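Local coordinates for maternal effect protein oskar (Drosophila melanogaster, PDB 5CD9) that binds RNA, probably 3'-untranslated regions, through a C-terminal OSK domain that belongs to the SGNH-hydrolase clan, at residues Leu20-Asp25 with Lys79-Pro84; Ile98-Pro103 with Thr189-Pro194; Asp38-Tyr43 with Ile93-Ile98. All coordinates share one frame; numbering follows the deposited sequence. Where two conformers were deposited one is given.

Contact 1 of 3, residues Leu20-Asp25 with Lys79-Pro84; sequences LTINSD and KRVQLP
L20 and V81 bring the two backbones together, with their CA atoms 4.1 Å apart. From here 20-22 and 81-83 share a general direction at first but diverge quickly. One direct bond joins them: Q82 N donates to L20 O at 2.8 Å. A second link passes through a water, which accepts from I22 N at 2.8 Å and donates to Q82 O at 3.1 Å. L20 CA also makes a CA-H...O contact with R80 O at 3.3 Å.

The side chains add two apolar touches. I22 holds CG1 between its backbone N and carbonyl carbon (chi1 61°). With chi2 extended, CD1 reaches L83 CD2 at 3.8 Å, and the two side chains cross at about a right angle. I22 CG2 meets V81 CG2 more loosely, at 4.2 Å. V81 CG2 also lies beside the L20 carbonyl, 3.6 Å from L20 O. L64 of strand 64-66 touches both I22 and V81, so this side of the contact faces the sheet.

Bonds from both sides of Q82, to L20 and towards I22, follow the parallel beta pattern, but neither segment is a regular strand and water fills the second position. The contact joins the loop before strand 29-30 to the connection between helix 71-79 and strand 88-92, at the surface of an alpha/beta domain.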
loop_
_atom_site.group_PDB
_atom_site.type_symbol
_atom_site.label_atom_id
_atom_site.label_comp_id
_atom_site.label_asym_id
_atom_site.label_seq_id
_atom_site.Cartn_x
_atom_site.Cartn_y
_atom_site.Cartn_z
ATOM N N LEU A 20 -7.301 1.890 17.147
ATOM C CA LEU A 20 -6.120 1.555 17.926
ATOM C C LEU A 20 -5.743 0.078 17.852
ATOM O O LEU A 20 -4.578 -0.274 18.040
ATOM C CB LEU A 20 -6.311 1.975 19.382
ATOM C CG LEU A 20 -5.847 3.397 19.703
ATOM C CD1 LEU A 20 -6.499 3.896 20.980
ATOM C CD2 LEU A 20 -4.332 3.419 19.829
ATOM N N THR A 21 -6.719 -0.786 17.594
ATOM C CA THR A 21 -6.439 -2.214 17.541
ATOM C C THR A 21 -6.897 -2.812 16.226
ATOM O O THR A 21 -7.929 -2.429 15.681
ATOM C CB THR A 21 -7.104 -3.011 18.700
ATOM O OG1 THR A 21 -8.504 -3.145 18.448
ATOM C CG2 THR A 21 -6.891 -2.328 20.042
ATOM N N ILE A 22 -6.115 -3.755 15.717
ATOM C CA ILE A 22 -6.509 -4.504 14.540
ATOM C C ILE A 22 -6.517 -5.974 14.910
ATOM O O ILE A 22 -5.956 -6.371 15.930
ATOM C CB ILE A 22 -5.581 -4.239 13.340
ATOM C CG1 ILE A 22 -4.145 -4.669 13.662
ATOM C CG2 ILE A 22 -5.619 -2.762 12.953
ATOM C CD1 ILE A 22 -3.183 -4.453 12.501
ATOM N N ASN A 23 -7.156 -6.779 14.078
ATOM C CA ASN A 23 -7.418 -8.165 14.409
ATOM C C ASN A 23 -7.628 -8.918 13.110
ATOM O O ASN A 23 -8.395 -8.480 12.249
ATOM C CB ASN A 23 -8.654 -8.235 15.309
ATOM C CG ASN A 23 -9.131 -9.653 15.563
ATOM O OD1 ASN A 23 -8.377 -10.614 15.449
ATOM N ND2 ASN A 23 -10.404 -9.782 15.920
ATOM N N SER A 24 -6.935 -10.042 12.964
ATOM C CA SER A 24 -6.918 -10.772 11.702
ATOM C C SER A 24 -8.263 -11.406 11.364
ATOM O O SER A 24 -8.500 -11.789 10.221
ATOM C CB SER A 24 -5.810 -11.829 11.702
ATOM O OG SER A 24 -6.003 -12.757 12.753
ATOM N N ASP A 25 -9.143 -11.510 12.354
ATOM C CA ASP A 25 -10.507 -11.979 12.104
ATOM C C ASP A 25 -11.235 -11.125 11.070
ATOM O O ASP A 25 -11.971 -11.650 10.241
ATOM C CB ASP A 25 -11.333 -12.020 13.392
ATOM C CG ASP A 25 -10.848 -13.080 14.365
ATOM O OD1 ASP A 25 -10.008 -13.923 13.973
ATOM O OD2 ASP A 25 -11.315 -13.073 15.524
ATOM N N LYS A 79 0.706 5.875 14.348
ATOM C CA LYS A 79 0.657 6.519 15.654
ATOM C C LYS A 79 -0.684 6.237 16.328
ATOM O O LYS A 79 -0.806 6.337 17.547
ATOM C CB LYS A 79 0.857 8.026 15.516
ATOM C CG LYS A 79 2.152 8.430 14.843
ATOM C CD LYS A 79 2.226 9.944 14.665
ATOM C CE LYS A 79 3.538 10.365 14.021
ATOM N NZ LYS A 79 3.562 11.818 13.695
ATOM N N ARG A 80 -1.688 5.878 15.530
ATOM C CA ARG A 80 -3.027 5.616 16.056
ATOM C C ARG A 80 -3.337 4.124 16.092
ATOM O O ARG A 80 -4.503 3.718 16.044
ATOM C CB ARG A 80 -4.093 6.373 15.252
ATOM C CG ARG A 80 -3.909 7.882 15.288
ATOM C CD ARG A 80 -5.076 8.632 14.662
ATOM N NE ARG A 80 -5.017 10.057 14.991
ATOM C CZ ARG A 80 -5.863 10.973 14.533
ATOM N NH1 ARG A 80 -6.846 10.627 13.710
ATOM N NH2 ARG A 80 -5.724 12.241 14.897
ATOM N N VAL A 81 -2.284 3.318 16.174
ATOM C CA VAL A 81 -2.423 1.871 16.289
ATOM C C VAL A 81 -1.463 1.349 17.360
ATOM O O VAL A 81 -0.430 1.958 17.632
ATOM C CB VAL A 81 -2.184 1.152 14.928
ATOM C CG1 VAL A 81 -0.694 0.947 14.673
ATOM C CG2 VAL A 81 -2.910 -0.187 14.889
ATOM N N GLN A 82 -1.827 0.239 17.991
ATOM C CA GLN A 82 -0.982 -0.372 19.009
ATOM C C GLN A 82 -0.766 -1.847 18.709
ATOM O O GLN A 82 -1.697 -2.652 18.776
ATOM C CB GLN A 82 -1.588 -0.195 20.403
ATOM C CG GLN A 82 -0.670 -0.648 21.530
ATOM C CD GLN A 82 0.670 0.072 21.519
ATOM O OE1 GLN A 82 0.727 1.303 21.513
ATOM N NE2 GLN A 82 1.756 -0.695 21.511
ATOM N N LEU A 83 0.474 -2.187 18.369
ATOM C CA LEU A 83 0.841 -3.551 18.019
ATOM C C LEU A 83 2.020 -3.996 18.876
ATOM O O LEU A 83 2.815 -3.162 19.307
ATOM C CB LEU A 83 1.216 -3.617 16.536
ATOM C CG LEU A 83 0.050 -3.421 15.564
ATOM C CD1 LEU A 83 0.553 -2.960 14.212
ATOM C CD2 LEU A 83 -0.735 -4.719 15.434
ATOM N N PRO A 84 2.134 -5.306 19.138
ATOM C CA PRO A 84 3.298 -5.800 19.892
ATOM C C PRO A 84 4.626 -5.457 19.216
ATOM O O PRO A 84 4.697 -5.456 17.987
ATOM C CB PRO A 84 3.089 -7.321 19.934
ATOM C CG PRO A 84 1.912 -7.612 19.050
ATOM C CD PRO A 84 1.123 -6.353 18.915
HETATM O O HOH W 1 -3.900 -4.340 17.364
#

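Contact 2 of 3, residues Ile98-Pro103 with Thr189-Pro194; sequences IMRGKP and TGSKEP
R100 reaches across to G190 because its chain leaves the backbone with CG anti to the carbonyl carbon (chi1 -73°) and then stays extended to NE. E193 starts the same way but bends at chi2 (81°), which turns the carboxylate back over the R100 stem. Selenomethionine M99 bends only at its last torsion, and this swings the CE methyl towards P194.

The R100 guanidinium meets the loop with its edge. NH2 donates to G190 O at 3.3 Å, but the bond is far from straight and weak. S191 OG also lies near this edge, in the guanidinium plane. Its position is doubtful: S191 was modelled in two conformers, and in the one given OG stands too close to E193 OE1 to be real. R100 and E193 cross at about a right angle. Their flat groups are 44° apart, and R100 CG, rather than the charged end, lies nearest the carboxylate, 3.8 Å from E193 OE2. The charged atoms of R100 and E193 are not in contact, and any attraction between them would act at longer range.

E193 CG packs on the carbonyl of M99, 3.6 Å from M99 O. M99 CE comes within 3.3 Å of P194 O, a carbonyl that also accepts a hydrogen bond from N135. L133 touches M99, and Y136 touches both E193 and P194.

G101, with positive phi, leaves the helix through a Schellman motif, and its N bonds back to I98 O at 3.0 Å. The arrangement is thus a Schellman-capped C-terminal end of the short helix 95-99, packed at the surface against the loop that leads to helix 200-212.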
loop_
_atom_site.group_PDB
_atom_site.type_symbol
_atom_site.label_atom_id
_atom_site.label_comp_id
_atom_site.label_asym_id
_atom_site.label_seq_id
_atom_site.Cartn_x
_atom_site.Cartn_y
_atom_site.Cartn_z
ATOM N N ILE A 98 1.764 9.475 -5.654
ATOM C CA ILE A 98 2.086 9.653 -7.065
ATOM C C ILE A 98 0.869 10.105 -7.873
ATOM O O ILE A 98 0.963 11.014 -8.694
ATOM C CB ILE A 98 2.718 8.388 -7.661
ATOM C CG1 ILE A 98 4.151 8.239 -7.129
ATOM C CG2 ILE A 98 2.711 8.441 -9.192
ATOM C CD1 ILE A 98 4.863 7.020 -7.626
HETATM N N MSE A 99 -0.279 9.490 -7.616
HETATM C CA MSE A 99 -1.520 9.895 -8.287
HETATM C C MSE A 99 -1.927 11.328 -7.972
HETATM O O MSE A 99 -2.497 12.008 -8.821
HETATM C CB MSE A 99 -2.662 8.942 -7.938
HETATM C CG MSE A 99 -2.418 7.546 -8.449
HETATM SE SE MSE A 99 -3.565 6.212 -7.614
HETATM C CE MSE A 99 -4.923 6.176 -8.998
ATOM N N ARG A 100 -1.639 11.782 -6.756
ATOM C CA ARG A 100 -1.955 13.155 -6.363
ATOM C C ARG A 100 -0.921 14.138 -6.892
ATOM O O ARG A 100 -1.006 15.334 -6.637
ATOM C CB ARG A 100 -2.078 13.286 -4.845
ATOM C CG ARG A 100 -3.342 12.671 -4.288
ATOM C CD ARG A 100 -3.553 13.022 -2.818
ATOM N NE ARG A 100 -4.645 12.242 -2.245
ATOM C CZ ARG A 100 -4.876 12.116 -0.941
ATOM N NH1 ARG A 100 -4.085 12.723 -0.063
ATOM N NH2 ARG A 100 -5.896 11.379 -0.513
ATOM N N GLY A 101 0.061 13.620 -7.620
ATOM C CA GLY A 101 1.094 14.444 -8.210
ATOM C C GLY A 101 2.055 15.103 -7.238
ATOM O O GLY A 101 2.590 16.164 -7.535
ATOM N N LYS A 102 2.284 14.493 -6.080
ATOM C CA LYS A 102 3.287 15.023 -5.159
ATOM C C LYS A 102 4.679 14.918 -5.777
ATOM O O LYS A 102 4.967 13.969 -6.512
ATOM C CB LYS A 102 3.245 14.316 -3.798
ATOM C CG LYS A 102 1.988 14.611 -2.985
ATOM C CD LYS A 102 2.171 14.224 -1.525
ATOM C CE LYS A 102 0.846 14.154 -0.781
ATOM N NZ LYS A 102 0.990 13.629 0.614
ATOM N N PRO A 103 5.538 15.911 -5.501
ATOM C CA PRO A 103 6.907 15.907 -6.021
ATOM C C PRO A 103 7.654 14.676 -5.525
ATOM O O PRO A 103 7.533 14.321 -4.356
ATOM C CB PRO A 103 7.510 17.179 -5.423
ATOM C CG PRO A 103 6.329 18.062 -5.157
ATOM C CD PRO A 103 5.245 17.130 -4.726
ATOM N N THR A 189 -13.286 5.978 -2.322
ATOM C CA THR A 189 -13.767 6.886 -1.274
ATOM C C THR A 189 -12.736 7.899 -0.769
ATOM O O THR A 189 -13.092 8.988 -0.321
ATOM C CB THR A 189 -14.242 6.098 -0.046
ATOM O OG1 THR A 189 -13.161 5.292 0.444
ATOM C CG2 THR A 189 -15.428 5.205 -0.402
ATOM N N GLY A 190 -11.463 7.525 -0.808
ATOM C CA GLY A 190 -10.431 8.333 -0.187
ATOM C C GLY A 190 -9.686 9.298 -1.090
ATOM O O GLY A 190 -8.881 10.089 -0.607
ATOM N N SER A 191 -9.944 9.248 -2.393
ATOM C CA SER A 191 -9.275 10.147 -3.328
ATOM C C SER A 191 -10.116 10.352 -4.589
ATOM O O SER A 191 -10.984 9.545 -4.900
ATOM C CB SER A 191 -7.891 9.603 -3.690
ATOM O OG SER A 191 -7.073 10.615 -4.251
ATOM N N LYS A 192 -9.847 11.427 -5.321
ATOM C CA LYS A 192 -10.657 11.748 -6.490
ATOM C C LYS A 192 -10.146 11.145 -7.795
ATOM O O LYS A 192 -10.865 11.123 -8.792
ATOM C CB LYS A 192 -10.807 13.262 -6.638
ATOM C CG LYS A 192 -9.523 13.988 -6.998
ATOM C CD LYS A 192 -9.771 15.491 -7.040
ATOM C CE LYS A 192 -8.493 16.261 -7.321
ATOM N NZ LYS A 192 -8.666 17.717 -7.042
ATOM N N GLU A 193 -8.910 10.659 -7.794
ATOM C CA GLU A 193 -8.324 10.087 -9.005
ATOM C C GLU A 193 -8.933 8.719 -9.309
ATOM O O GLU A 193 -9.247 7.958 -8.397
ATOM C CB GLU A 193 -6.791 9.967 -8.873
ATOM C CG GLU A 193 -6.071 11.294 -8.683
ATOM C CD GLU A 193 -6.108 11.780 -7.245
ATOM O OE1 GLU A 193 -6.342 10.948 -6.337
ATOM O OE2 GLU A 193 -5.911 12.992 -7.020
ATOM N N PRO A 194 -9.097 8.400 -10.600
ATOM C CA PRO A 194 -9.619 7.096 -11.032
ATOM C C PRO A 194 -8.617 5.950 -10.833
ATOM O O PRO A 194 -7.427 6.081 -11.126
ATOM C CB PRO A 194 -9.886 7.308 -12.525
ATOM C CG PRO A 194 -8.905 8.361 -12.929
ATOM C CD PRO A 194 -8.791 9.282 -11.740
#

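Contact 3 of 3, residues Asp38-Tyr43 with Ile93-Ile98; sequences DDFMLY and IGSVDI
D38 faces S95 and V96 with its carboxylate turned into the gap between two helix starts. Its CG sits between the backbone N and the carbonyl carbon (chi1 49°). This rotamer splits the work of the two oxygens. OD1 turns back to its own helix and accepts from F40 N at 3.1 Å with its anti lone pair, the N-cap bond of helix 39-48. OD2 points across to 93-98 and accepts from one water at 2.7 Å. A second water lies 2.6 Å from D38 OD2 and probably donates to it. The first of these waters accepts in turn from G94 N at 2.9 Å and from V96 N at 3.1 Å. The second accepts from S95 N.

Carbon contacts lie beside this polar core. V96 has CG2 anti to its carbonyl carbon, and this methyl lies 3.6 Å from D38 CB as the two side chains slide past each other in opposite directions. S95 CB touches both D38 OD2 and the F40 ring. It meets the ring at its edge, near the ring plane, 3.9 Å from F40 CE2. Elsewhere F40 meets the rings of Y195 and W198.

G94-D97 (GSVD) probably falls where SGNH hydrolases carry their GxND block, and D38-D39 near their GDS motif. V96 would then stand in place of the block's asparagine. The chemistry links two helix starts through one buried carboxylate: D38 accepts directly from F40 N and, through water, meets the N-H groups of G94 and V96 and probably that of S95.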
loop_
_atom_site.group_PDB
_atom_site.type_symbol
_atom_site.label_atom_id
_atom_site.label_comp_id
_atom_site.label_asym_id
_atom_site.label_seq_id
_atom_site.Cartn_x
_atom_site.Cartn_y
_atom_site.Cartn_z
ATOM N N ASP A 38 -3.068 1.213 0.393
ATOM C CA ASP A 38 -4.185 2.020 -0.060
ATOM C C ASP A 38 -5.221 1.112 -0.724
ATOM O O ASP A 38 -5.256 -0.087 -0.438
ATOM C CB ASP A 38 -3.682 3.106 -1.013
ATOM C CG ASP A 38 -2.776 2.553 -2.089
ATOM O OD1 ASP A 38 -3.126 1.502 -2.676
ATOM O OD2 ASP A 38 -1.707 3.158 -2.334
ATOM N N ASP A 39 -6.047 1.668 -1.611
ATOM C CA ASP A 39 -7.103 0.881 -2.262
ATOM C C ASP A 39 -6.619 -0.394 -2.957
ATOM O O ASP A 39 -7.347 -1.385 -3.013
ATOM C CB ASP A 39 -7.923 1.730 -3.247
ATOM C CG ASP A 39 -8.976 2.567 -2.555
ATOM O OD1 ASP A 39 -9.985 1.990 -2.084
ATOM O OD2 ASP A 39 -8.794 3.799 -2.478
ATOM N N PHE A 40 -5.400 -0.385 -3.488
ATOM C CA PHE A 40 -4.913 -1.567 -4.193
ATOM C C PHE A 40 -4.794 -2.784 -3.259
ATOM O O PHE A 40 -5.391 -3.820 -3.522
ATOM C CB PHE A 40 -3.612 -1.279 -4.947
ATOM C CG PHE A 40 -3.764 -0.261 -6.039
ATOM C CD1 PHE A 40 -4.499 -0.554 -7.180
ATOM C CD2 PHE A 40 -3.183 0.995 -5.925
ATOM C CE1 PHE A 40 -4.655 0.389 -8.187
ATOM C CE2 PHE A 40 -3.329 1.937 -6.929
ATOM C CZ PHE A 40 -4.069 1.630 -8.064
HETATM N N MSE A 41 -4.052 -2.645 -2.166
HETATM C CA MSE A 41 -3.972 -3.698 -1.154
HETATM C C MSE A 41 -5.339 -3.972 -0.509
HETATM O O MSE A 41 -5.690 -5.120 -0.232
HETATM C CB MSE A 41 -2.964 -3.327 -0.065
HETATM C CG MSE A 41 -1.532 -3.621 -0.419
HETATM SE SE MSE A 41 -1.309 -5.496 -0.927
HETATM C CE MSE A 41 -0.503 -5.220 -2.671
ATOM N N LEU A 42 -6.102 -2.917 -0.256
ATOM C CA LEU A 42 -7.439 -3.092 0.310
ATOM C C LEU A 42 -8.264 -4.029 -0.567
ATOM O O LEU A 42 -8.867 -4.982 -0.078
ATOM C CB LEU A 42 -8.150 -1.745 0.474
ATOM C CG LEU A 42 -9.506 -1.721 1.191
ATOM C CD1 LEU A 42 -9.431 -2.425 2.532
ATOM C CD2 LEU A 42 -10.015 -0.283 1.391
ATOM N N TYR A 43 -8.264 -3.770 -1.869
ATOM C CA TYR A 43 -9.042 -4.577 -2.801
ATOM C C TYR A 43 -8.531 -6.014 -2.873
ATOM O O TYR A 43 -9.320 -6.960 -2.874
ATOM C CB TYR A 43 -9.051 -3.934 -4.190
ATOM C CG TYR A 43 -9.968 -4.599 -5.191
ATOM C CD1 TYR A 43 -11.321 -4.801 -4.903
ATOM C CD2 TYR A 43 -9.492 -4.996 -6.436
ATOM C CE1 TYR A 43 -12.166 -5.395 -5.822
ATOM C CE2 TYR A 43 -10.332 -5.592 -7.369
ATOM C CZ TYR A 43 -11.668 -5.786 -7.059
ATOM O OH TYR A 43 -12.503 -6.384 -7.981
ATOM N N ILE A 93 2.791 1.286 -0.225
ATOM C CA ILE A 93 2.404 2.663 -0.005
ATOM C C ILE A 93 3.146 3.585 -0.965
ATOM O O ILE A 93 4.322 3.364 -1.275
ATOM C CB ILE A 93 2.655 3.075 1.470
ATOM C CG1 ILE A 93 1.855 4.325 1.826
ATOM C CG2 ILE A 93 4.144 3.258 1.760
ATOM C CD1 ILE A 93 0.395 4.038 2.068
ATOM N N GLY A 94 2.445 4.599 -1.460
ATOM C CA GLY A 94 3.053 5.568 -2.352
ATOM C C GLY A 94 2.263 5.856 -3.621
ATOM O O GLY A 94 2.446 6.909 -4.233
ATOM N N SER A 95 1.398 4.928 -4.024
ATOM C CA SER A 95 0.587 5.117 -5.221
ATOM C C SER A 95 -0.285 6.366 -5.124
ATOM O O SER A 95 -0.435 7.102 -6.098
ATOM C CB SER A 95 -0.304 3.903 -5.480
ATOM O OG SER A 95 0.467 2.763 -5.796
ATOM N N VAL A 96 -0.848 6.606 -3.945
ATOM C CA VAL A 96 -1.715 7.761 -3.758
ATOM C C VAL A 96 -0.916 9.056 -3.904
ATOM O O VAL A 96 -1.359 9.999 -4.569
ATOM C CB VAL A 96 -2.454 7.716 -2.413
ATOM C CG1 VAL A 96 -3.299 8.977 -2.235
ATOM C CG2 VAL A 96 -3.341 6.468 -2.338
ATOM N N ASP A 97 0.275 9.075 -3.314
ATOM C CA ASP A 97 1.181 10.216 -3.421
ATOM C C ASP A 97 1.515 10.521 -4.876
ATOM O O ASP A 97 1.545 11.682 -5.287
ATOM C CB ASP A 97 2.486 9.960 -2.650
ATOM C CG ASP A 97 2.283 9.892 -1.140
ATOM O OD1 ASP A 97 1.950 8.803 -0.626
ATOM O OD2 ASP A 97 2.474 10.923 -0.460
ATOM N N ILE A 98 1.764 9.475 -5.654
ATOM C CA ILE A 98 2.086 9.653 -7.065
ATOM C C ILE A 98 0.869 10.105 -7.873
ATOM O O ILE A 98 0.963 11.014 -8.694
ATOM C CB ILE A 98 2.718 8.388 -7.661
ATOM C CG1 ILE A 98 4.151 8.239 -7.129
ATOM C CG2 ILE A 98 2.711 8.441 -9.192
ATOM C CD1 ILE A 98 4.863 7.020 -7.626
HETATM O O HOH W 2 -0.330 5.229 -1.268
HETATM O O HOH W 3 0.497 2.039 -3.107
#

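Contacts 2 and 3 are neighbours, with centres about 9 Å apart. They share I98 and use opposite ends of the short helix 95-99: contact 3 meets its start and contact 2 its end. K102 of contact 2 also reaches back to D97 of contact 3 in a long, weak ion pair, NZ to OD2 3.3 Å. Contact 3 is buried, its centre about 4 Å from that of the chain, in the region that probably matches the active-site blocks of SGNH hydrolases. Contact 1 stands apart at the surface. Its centre is about 20 Å from that of contact 3 and about 26 Å from that of contact 2, and it touches neither.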